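Local coordinates for transglutaminase-like domain-containing protein (Streptococcus suis, PDB 4XZ7) that probably acts as a transglutaminase and is an antiphagocytic virulence factor, this chain being the piece, containing the transglutaminase-like region, of a longer protein, at residues B[31-36]-B[78-83]; B[72-77]-B[151-156]. One frame throughout, in Å; residues are numbered along the deposited sequence.

Contact 1: B[31-36]-B[78-83]; sequences SDQRQF and DFPHIL
The carbonyl oxygen of Gln35 has one N-H donor, Gln33 NE2, and one aromatic neighbour across the contact, Phe79, whose CE2 lies 3.7 Å from it. The bond from NE2 is 3.0 Å long and nearly straight. Donor and acceptor each lie in the other's plane, a coplanar geometry that would fix the rotation of the Gln33 amide. Bent at chi2 (71°), the Gln33 chain meets Pro80 tip to tip, NE2 coming to 3.4 Å from Pro80 CG. Proline suits this place: its CG and CD methylenes meet the amide without competing for its N-H.

Deeper in, Ile82 CD1 packs 3.6 Å from Phe36 CG, while Gln33 CG sits over one face of the Phe36 ring toward its rim. Large apolar side chains suit these buried positions, where Leu56 of helix 53-59 touches both.

Here the loop after helix 19-29 enters strand 36-40, parallel to strand 79-86 in a mixed sheet. Packing alone joins the two segments directly; backbone bonds of Pro80 and Ile82 to His37 start the strand pairing one residue on. Gln33 NE2 satisfies the Gln35 carbonyl beside Phe79, which probably lowers the cost of that apolar contact.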
ATOM      1  N   SER B  31     -17.357 -35.699  21.154  1.00 32.10           N
ATOM      2  CA  SER B  31     -16.010 -36.215  21.401  1.00 42.51           C
ATOM      3  C   SER B  31     -15.480 -37.111  20.290  1.00 40.11           C
ATOM      4  O   SER B  31     -14.274 -37.220  20.112  1.00 36.40           O
ATOM      5  CB  SER B  31     -15.974 -36.988  22.721  1.00 34.30           C
ATOM      6  OG  SER B  31     -17.013 -37.946  22.758  1.00 44.73           O
ATOM      7  N   ASP B  32     -16.383 -37.761  19.563  1.00 38.64           N
ATOM      8  CA  ASP B  32     -15.978 -38.706  18.534  1.00 41.80           C
ATOM      9  C   ASP B  32     -15.770 -38.012  17.208  1.00 40.69           C
ATOM     10  O   ASP B  32     -15.165 -38.579  16.296  1.00 40.01           O
ATOM     11  CB  ASP B  32     -17.020 -39.816  18.367  1.00 52.34           C
ATOM     12  CG  ASP B  32     -16.589 -40.877  17.356  1.00 59.81           C
ATOM     13  OD1 ASP B  32     -15.383 -41.217  17.324  1.00 56.00           O
ATOM     14  OD2 ASP B  32     -17.453 -41.360  16.585  1.00 64.99           O
ATOM     15  N   GLN B  33     -16.268 -36.782  17.106  1.00 31.38           N
ATOM     16  CA  GLN B  33     -16.264 -36.062  15.840  1.00 36.57           C
ATOM     17  C   GLN B  33     -14.932 -35.383  15.553  1.00 41.48           C
ATOM     18  O   GLN B  33     -14.426 -34.596  16.360  1.00 29.36           O
ATOM     19  CB  GLN B  33     -17.381 -35.020  15.804  1.00 29.12           C
ATOM     20  CG  GLN B  33     -17.649 -34.491  14.395  1.00 29.77           C
ATOM     21  CD  GLN B  33     -18.311 -35.526  13.509  1.00 32.20           C
ATOM     22  OE1 GLN B  33     -18.872 -36.497  14.006  1.00 43.64           O
ATOM     23  NE2 GLN B  33     -18.242 -35.328  12.186  1.00 28.09           N
ATOM     24  N   ARG B  34     -14.407 -35.665  14.363  1.00 29.55           N
ATOM     25  CA  ARG B  34     -13.037 -35.338  13.995  1.00 29.35           C
ATOM     26  C   ARG B  34     -12.988 -34.247  12.943  1.00 28.02           C
ATOM     27  O   ARG B  34     -12.034 -33.466  12.864  1.00 27.49           O
ATOM     28  CB  ARG B  34     -12.340 -36.611  13.488  1.00 30.49           C
ATOM     29  CG  ARG B  34     -10.897 -36.468  13.065  1.00 40.09           C
ATOM     30  CD  ARG B  34     -10.283 -37.845  12.715  1.00 31.87           C
ATOM     31  NE  ARG B  34      -8.957 -37.682  12.130  1.00 44.78           N
ATOM     32  CZ  ARG B  34      -8.737 -37.444  10.838  1.00 49.97           C
ATOM     33  NH1 ARG B  34      -7.499 -37.293  10.389  1.00 51.93           N
ATOM     34  NH2 ARG B  34      -9.757 -37.357   9.993  1.00 48.62           N
ATOM     35  N   GLN B  35     -14.013 -34.213  12.104  1.00 27.55           N
ATOM     36  CA  GLN B  35     -14.092 -33.182  11.084  1.00 26.34           C
ATOM     37  C   GLN B  35     -15.423 -32.436  11.165  1.00 25.58           C
ATOM     38  O   GLN B  35     -16.459 -33.019  11.502  1.00 26.05           O
ATOM     39  CB  GLN B  35     -13.895 -33.784   9.693  1.00 31.56           C
ATOM     40  CG  GLN B  35     -12.545 -34.471   9.501  1.00 34.81           C
ATOM     41  CD  GLN B  35     -12.444 -35.190   8.168  1.00 33.33           C
ATOM     42  OE1 GLN B  35     -13.340 -35.937   7.784  1.00 28.09           O
ATOM     43  NE2 GLN B  35     -11.352 -34.964   7.459  1.00 27.45           N
ATOM     44  N   PHE B  36     -15.369 -31.146  10.842  1.00 24.45           N
ATOM     45  CA  PHE B  36     -16.507 -30.248  10.982  1.00 23.69           C
ATOM     46  C   PHE B  36     -16.585 -29.323   9.776  1.00 28.80           C
ATOM     47  O   PHE B  36     -15.546 -28.877   9.288  1.00 22.32           O
ATOM     48  CB  PHE B  36     -16.378 -29.404  12.258  1.00 23.47           C
ATOM     49  CG  PHE B  36     -16.328 -30.206  13.545  1.00 24.49           C
ATOM     50  CD1 PHE B  36     -17.486 -30.457  14.263  1.00 24.82           C
ATOM     51  CD2 PHE B  36     -15.118 -30.664  14.058  1.00 26.15           C
ATOM     52  CE1 PHE B  36     -17.448 -31.176  15.464  1.00 30.26           C
ATOM     53  CE2 PHE B  36     -15.063 -31.381  15.258  1.00 26.16           C
ATOM     54  CZ  PHE B  36     -16.232 -31.645  15.958  1.00 27.29           C
ATOM     55  N   ASP B  78     -26.855 -33.752   7.133  1.00 32.17           N
ATOM     56  CA  ASP B  78     -26.266 -34.786   7.962  1.00 34.47           C
ATOM     57  C   ASP B  78     -24.769 -34.581   8.167  1.00 30.34           C
ATOM     58  O   ASP B  78     -24.005 -35.536   8.190  1.00 36.39           O
ATOM     59  CB  ASP B  78     -26.565 -36.160   7.367  1.00 43.34           C
ATOM     60  CG  ASP B  78     -27.986 -36.620   7.675  1.00 60.37           C
ATOM     61  OD1 ASP B  78     -28.640 -37.189   6.770  1.00 68.83           O
ATOM     62  OD2 ASP B  78     -28.452 -36.397   8.821  1.00 56.16           O
ATOM     63  N   PHE B  79     -24.352 -33.329   8.317  1.00 28.02           N
ATOM     64  CA  PHE B  79     -22.981 -33.085   8.729  1.00 25.21           C
ATOM     65  C   PHE B  79     -22.908 -31.916   9.713  1.00 24.48           C
ATOM     66  O   PHE B  79     -23.591 -30.899   9.547  1.00 23.69           O
ATOM     67  CB  PHE B  79     -22.085 -32.834   7.516  1.00 24.75           C
ATOM     68  CG  PHE B  79     -20.652 -33.248   7.739  1.00 25.97           C
ATOM     69  CD1 PHE B  79     -20.265 -34.572   7.588  1.00 26.24           C
ATOM     70  CD2 PHE B  79     -19.700 -32.318   8.132  1.00 27.64           C
ATOM     71  CE1 PHE B  79     -18.945 -34.954   7.816  1.00 29.87           C
ATOM     72  CE2 PHE B  79     -18.377 -32.695   8.358  1.00 31.05           C
ATOM     73  CZ  PHE B  79     -18.002 -34.010   8.200  1.00 25.95           C
ATOM     74  N   PRO B  80     -22.102 -32.080  10.767  1.00 24.84           N
ATOM     75  CA  PRO B  80     -22.077 -31.033  11.790  1.00 24.31           C
ATOM     76  C   PRO B  80     -21.390 -29.765  11.289  1.00 27.09           C
ATOM     77  O   PRO B  80     -20.281 -29.786  10.713  1.00 23.09           O
ATOM     78  CB  PRO B  80     -21.321 -31.679  12.963  1.00 25.15           C
ATOM     79  CG  PRO B  80     -20.712 -32.962  12.429  1.00 26.09           C
ATOM     80  CD  PRO B  80     -21.454 -33.337  11.189  1.00 25.97           C
ATOM     81  N   HIS B  81     -22.088 -28.654  11.486  1.00 22.51           N
ATOM     82  CA  HIS B  81     -21.589 -27.350  11.093  1.00 21.52           C
ATOM     83  C   HIS B  81     -21.349 -26.490  12.329  1.00 23.19           C
ATOM     84  O   HIS B  81     -22.225 -26.359  13.184  1.00 21.54           O
ATOM     85  CB  HIS B  81     -22.568 -26.644  10.153  1.00 20.85           C
ATOM     86  CG  HIS B  81     -22.580 -27.187   8.754  1.00 20.87           C
ATOM     87  ND1 HIS B  81     -22.881 -28.499   8.468  1.00 21.69           N
ATOM     88  CD2 HIS B  81     -22.331 -26.586   7.567  1.00 20.23           C
ATOM     89  CE1 HIS B  81     -22.811 -28.685   7.155  1.00 21.57           C
ATOM     90  NE2 HIS B  81     -22.480 -27.542   6.589  1.00 20.68           N
ATOM     91  N   ILE B  82     -20.163 -25.902  12.417  1.00 21.00           N
ATOM     92  CA  ILE B  82     -19.865 -24.943  13.466  1.00 20.79           C
ATOM     93  C   ILE B  82     -20.091 -23.535  12.935  1.00 22.25           C
ATOM     94  O   ILE B  82     -19.700 -23.232  11.818  1.00 19.31           O
ATOM     95  CB  ILE B  82     -18.423 -25.112  13.972  1.00 24.63           C
ATOM     96  CG1 ILE B  82     -18.295 -26.483  14.647  1.00 24.74           C
ATOM     97  CG2 ILE B  82     -18.052 -23.961  14.925  1.00 20.97           C
ATOM     98  CD1 ILE B  82     -16.876 -26.916  14.935  1.00 28.05           C
ATOM     99  N   LEU B  83     -20.761 -22.692  13.716  1.00 19.66           N
ATOM    100  CA  LEU B  83     -21.000 -21.308  13.322  1.00 18.86           C
ATOM    101  C   LEU B  83     -20.006 -20.389  13.999  1.00 18.69           C
ATOM    102  O   LEU B  83     -19.875 -20.424  15.217  1.00 19.17           O
ATOM    103  CB  LEU B  83     -22.413 -20.865  13.698  1.00 20.46           C
ATOM    104  CG  LEU B  83     -23.623 -21.135  12.799  1.00 28.83           C
ATOM    105  CD1 LEU B  83     -23.468 -22.386  11.998  1.00 22.61           C
ATOM    106  CD2 LEU B  83     -24.849 -21.240  13.690  1.00 34.56           C
TER

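Contact 2: B[72-77]-B[151-156]; sequences VTQNIH and KNINGM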
ATOM      1  N   VAL B  72     -23.506 -27.057  20.044  1.00 24.73           N
ATOM      2  CA  VAL B  72     -22.229 -26.617  19.494  1.00 24.20           C
ATOM      3  C   VAL B  72     -22.180 -26.747  17.963  1.00 23.58           C
ATOM      4  O   VAL B  72     -21.348 -26.126  17.311  1.00 22.93           O
ATOM      5  CB  VAL B  72     -21.049 -27.402  20.131  1.00 25.00           C
ATOM      6  CG1 VAL B  72     -20.911 -27.037  21.611  1.00 25.53           C
ATOM      7  CG2 VAL B  72     -21.248 -28.890  19.972  1.00 25.89           C
ATOM      8  N   THR B  73     -23.068 -27.559  17.397  1.00 23.86           N
ATOM      9  CA  THR B  73     -23.144 -27.696  15.948  1.00 23.37           C
ATOM     10  C   THR B  73     -24.577 -27.695  15.435  1.00 23.24           C
ATOM     11  O   THR B  73     -25.515 -27.978  16.174  1.00 23.84           O
ATOM     12  CB  THR B  73     -22.467 -28.991  15.446  1.00 25.92           C
ATOM     13  OG1 THR B  73     -23.116 -30.139  16.016  1.00 25.05           O
ATOM     14  CG2 THR B  73     -20.983 -29.006  15.799  1.00 24.18           C
ATOM     15  N   GLN B  74     -24.706 -27.386  14.149  1.00 22.60           N
ATOM     16  CA  GLN B  74     -25.949 -27.451  13.386  1.00 26.34           C
ATOM     17  C   GLN B  74     -25.883 -28.613  12.392  1.00 24.29           C
ATOM     18  O   GLN B  74     -24.921 -28.742  11.633  1.00 27.01           O
ATOM     19  CB  GLN B  74     -26.185 -26.128  12.638  1.00 21.48           C
ATOM     20  CG  GLN B  74     -26.213 -24.902  13.556  1.00 21.06           C
ATOM     21  CD  GLN B  74     -27.420 -24.926  14.507  1.00 28.55           C
ATOM     22  OE1 GLN B  74     -28.552 -25.194  14.083  1.00 21.68           O
ATOM     23  NE2 GLN B  74     -27.174 -24.659  15.795  1.00 21.80           N
ATOM     24  N   ASN B  75     -26.902 -29.457  12.396  1.00 23.62           N
ATOM     25  CA  ASN B  75     -26.919 -30.618  11.530  1.00 25.04           C
ATOM     26  C   ASN B  75     -27.364 -30.133  10.166  1.00 27.90           C
ATOM     27  O   ASN B  75     -28.516 -29.761   9.989  1.00 23.94           O
ATOM     28  CB  ASN B  75     -27.853 -31.705  12.093  1.00 30.82           C
ATOM     29  CG  ASN B  75     -27.909 -32.958  11.229  1.00 36.22           C
ATOM     30  OD1 ASN B  75     -26.901 -33.399  10.684  1.00 35.57           O
ATOM     31  ND2 ASN B  75     -29.108 -33.537  11.098  1.00 37.27           N
ATOM     32  N   ILE B  76     -26.450 -30.063   9.208  1.00 24.30           N
ATOM     33  CA  ILE B  76     -26.871 -29.610   7.891  1.00 22.70           C
ATOM     34  C   ILE B  76     -26.434 -30.646   6.866  1.00 29.79           C
ATOM     35  O   ILE B  76     -25.253 -30.971   6.774  1.00 23.34           O
ATOM     36  CB  ILE B  76     -26.313 -28.226   7.562  1.00 21.62           C
ATOM     37  CG1 ILE B  76     -26.817 -27.191   8.583  1.00 21.52           C
ATOM     38  CG2 ILE B  76     -26.733 -27.805   6.159  1.00 23.97           C
ATOM     39  CD1 ILE B  76     -26.311 -25.788   8.322  1.00 20.23           C
ATOM     40  N   HIS B  77     -27.412 -31.180   6.135  1.00 25.01           N
ATOM     41  CA  HIS B  77     -27.229 -32.339   5.253  1.00 28.12           C
ATOM     42  C   HIS B  77     -26.398 -33.395   5.942  1.00 28.91           C
ATOM     43  O   HIS B  77     -25.386 -33.853   5.416  1.00 26.63           O
ATOM     44  CB  HIS B  77     -26.586 -31.947   3.926  1.00 29.29           C
ATOM     45  CG  HIS B  77     -27.502 -31.192   3.018  1.00 28.71           C
ATOM     46  ND1 HIS B  77     -27.301 -29.872   2.689  1.00 29.98           N
ATOM     47  CD2 HIS B  77     -28.635 -31.570   2.383  1.00 26.75           C
ATOM     48  CE1 HIS B  77     -28.263 -29.468   1.882  1.00 28.23           C
ATOM     49  NE2 HIS B  77     -29.084 -30.478   1.677  1.00 29.29           N
ATOM     50  N   LYS B 151     -28.380 -17.238   7.035  1.00 16.38           N
ATOM     51  CA  LYS B 151     -28.202 -18.678   7.044  1.00 18.72           C
ATOM     52  C   LYS B 151     -29.414 -19.283   7.711  1.00 21.53           C
ATOM     53  O   LYS B 151     -29.771 -18.883   8.836  1.00 18.13           O
ATOM     54  CB  LYS B 151     -26.951 -19.108   7.808  1.00 24.76           C
ATOM     55  CG  LYS B 151     -25.654 -18.468   7.354  1.00 24.39           C
ATOM     56  CD  LYS B 151     -25.072 -19.222   6.220  1.00 20.92           C
ATOM     57  CE  LYS B 151     -23.679 -18.702   5.887  1.00 22.90           C
ATOM     58  NZ  LYS B 151     -23.425 -18.948   4.422  1.00 24.22           N
ATOM     59  N   ASN B 152     -30.030 -20.248   7.031  1.00 19.36           N
ATOM     60  CA  ASN B 152     -31.036 -21.107   7.652  1.00 27.89           C
ATOM     61  C   ASN B 152     -30.340 -22.200   8.441  1.00 21.64           C
ATOM     62  O   ASN B 152     -29.522 -22.926   7.886  1.00 20.56           O
ATOM     63  CB  ASN B 152     -31.972 -21.701   6.583  1.00 18.84           C
ATOM     64  CG  ASN B 152     -32.866 -20.635   5.948  1.00 20.33           C
ATOM     65  OD1 ASN B 152     -33.691 -20.021   6.633  1.00 18.59           O
ATOM     66  ND2 ASN B 152     -32.696 -20.402   4.648  1.00 20.15           N
ATOM     67  N   ILE B 153     -30.625 -22.302   9.737  1.00 19.38           N
ATOM     68  CA  ILE B 153     -30.066 -23.395  10.513  1.00 19.98           C
ATOM     69  C   ILE B 153     -31.159 -24.278  11.139  1.00 28.06           C
ATOM     70  O   ILE B 153     -32.265 -24.369  10.603  1.00 23.44           O
ATOM     71  CB  ILE B 153     -29.095 -22.871  11.566  1.00 26.24           C
ATOM     72  CG1 ILE B 153     -29.795 -21.965  12.574  1.00 19.79           C
ATOM     73  CG2 ILE B 153     -27.941 -22.117  10.874  1.00 19.08           C
ATOM     74  CD1 ILE B 153     -28.852 -21.462  13.680  1.00 19.85           C
ATOM     75  N   ASN B 154     -30.846 -24.987  12.216  1.00 21.40           N
ATOM     76  CA  ASN B 154     -31.828 -25.902  12.784  1.00 26.00           C
ATOM     77  C   ASN B 154     -32.915 -25.136  13.531  1.00 22.29           C
ATOM     78  O   ASN B 154     -32.717 -24.726  14.673  1.00 31.30           O
ATOM     79  CB  ASN B 154     -31.179 -26.920  13.731  1.00 26.06           C
ATOM     80  CG  ASN B 154     -30.167 -27.838  13.030  1.00 28.91           C
ATOM     81  OD1 ASN B 154     -29.222 -28.316  13.654  1.00 24.18           O
ATOM     82  ND2 ASN B 154     -30.377 -28.095  11.751  1.00 23.03           N
ATOM     83  N   GLY B 155     -34.055 -24.938  12.883  1.00 22.27           N
ATOM     84  CA  GLY B 155     -35.208 -24.347  13.534  1.00 22.45           C
ATOM     85  C   GLY B 155     -35.209 -22.833  13.619  1.00 28.61           C
ATOM     86  O   GLY B 155     -36.118 -22.261  14.210  1.00 27.15           O
ATOM     87  N   MET B 156     -34.219 -22.178  13.017  1.00 26.52           N
ATOM     88  CA  MET B 156     -34.200 -20.724  12.988  1.00 20.37           C
ATOM     89  C   MET B 156     -33.339 -20.182  11.839  1.00 23.39           C
ATOM     90  O   MET B 156     -32.643 -20.935  11.172  1.00 19.57           O
ATOM     91  CB  MET B 156     -33.702 -20.180  14.331  1.00 20.43           C
ATOM     92  CG  MET B 156     -32.223 -20.362  14.551  1.00 30.03           C
ATOM     93  SD  MET B 156     -31.786 -20.253  16.305  1.00 30.18           S
ATOM     94  CE  MET B 156     -32.455 -21.791  16.907  1.00 25.66           C
TER
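Asn154 reaches across to Gln74 and Asn75, and each heavy atom of its side chain finds a neighbour. Its CB lies 3.2 Å from Gln74 OE1, and CG is nearly as close to the same oxygen. A chi1 of -63° sets CG anti to the carbonyl carbon, and from there the amide faces the Asn75 backbone. There OD1 accepts the Asn75 N-H at 2.9 Å on a lone pair, in the carbonyl plane, while ND2 gives a straighter bond to Asn75 O (3.1 Å, 171°), leaving that oxygen almost in the amide plane of Asn154. Asparagine suits the task because its short side chain carries a donor and an acceptor side by side.

Gln74 answers from the other segment: a bend at chi2 turns CD back, and from CD, OE1 accepts the backbone N-H of Asn154 at 3.0 Å. The two side chains slide past each other in opposite directions, each amide serving the other segment's backbone. OE1 and Asn154 OD1, both acceptors, approach to 3.2 Å; Lys71 NZ, also bonded to OD1, probably eases their repulsion. Ile153 crosses Gln74 with CB and CD1 beside its amide, shielding part of this polar cluster.

Gly155 takes the positive phi (82°) that glycine accepts readily, and Ile153 N bonds to Met156 O. Asn154-Gly155 thus form the tip of a beta hairpin, close to a type II turn, linking strands 149-152 and 157-167; its asparagine amide docks on strand 74-76 much as a backbone peptide group of a neighbouring strand would.

In the fold
The centres of contacts 1 and 2 are about 12 Å apart, and both lie far from the centre of the chain, about 34 and 38 Å. Their segments alternate in sequence: 31-36, 72-77, 78-83, then 151-156. Strands 74-76 and 79-86 are consecutive antiparallel neighbours of one mixed sheet and join the two contacts directly, with His81 N 2.8 Å from Gln74 O in a probable hydrogen bond. Contact 1 works within that sheet, at the start of a parallel strand pair; contact 2 joins the sheet to a hairpin of a second mixed sheet. Both are structural packing within the beta-rich N-terminal part of the chain, built from strands including 36-40, 74-76, 79-86, 149-152 and 157-167.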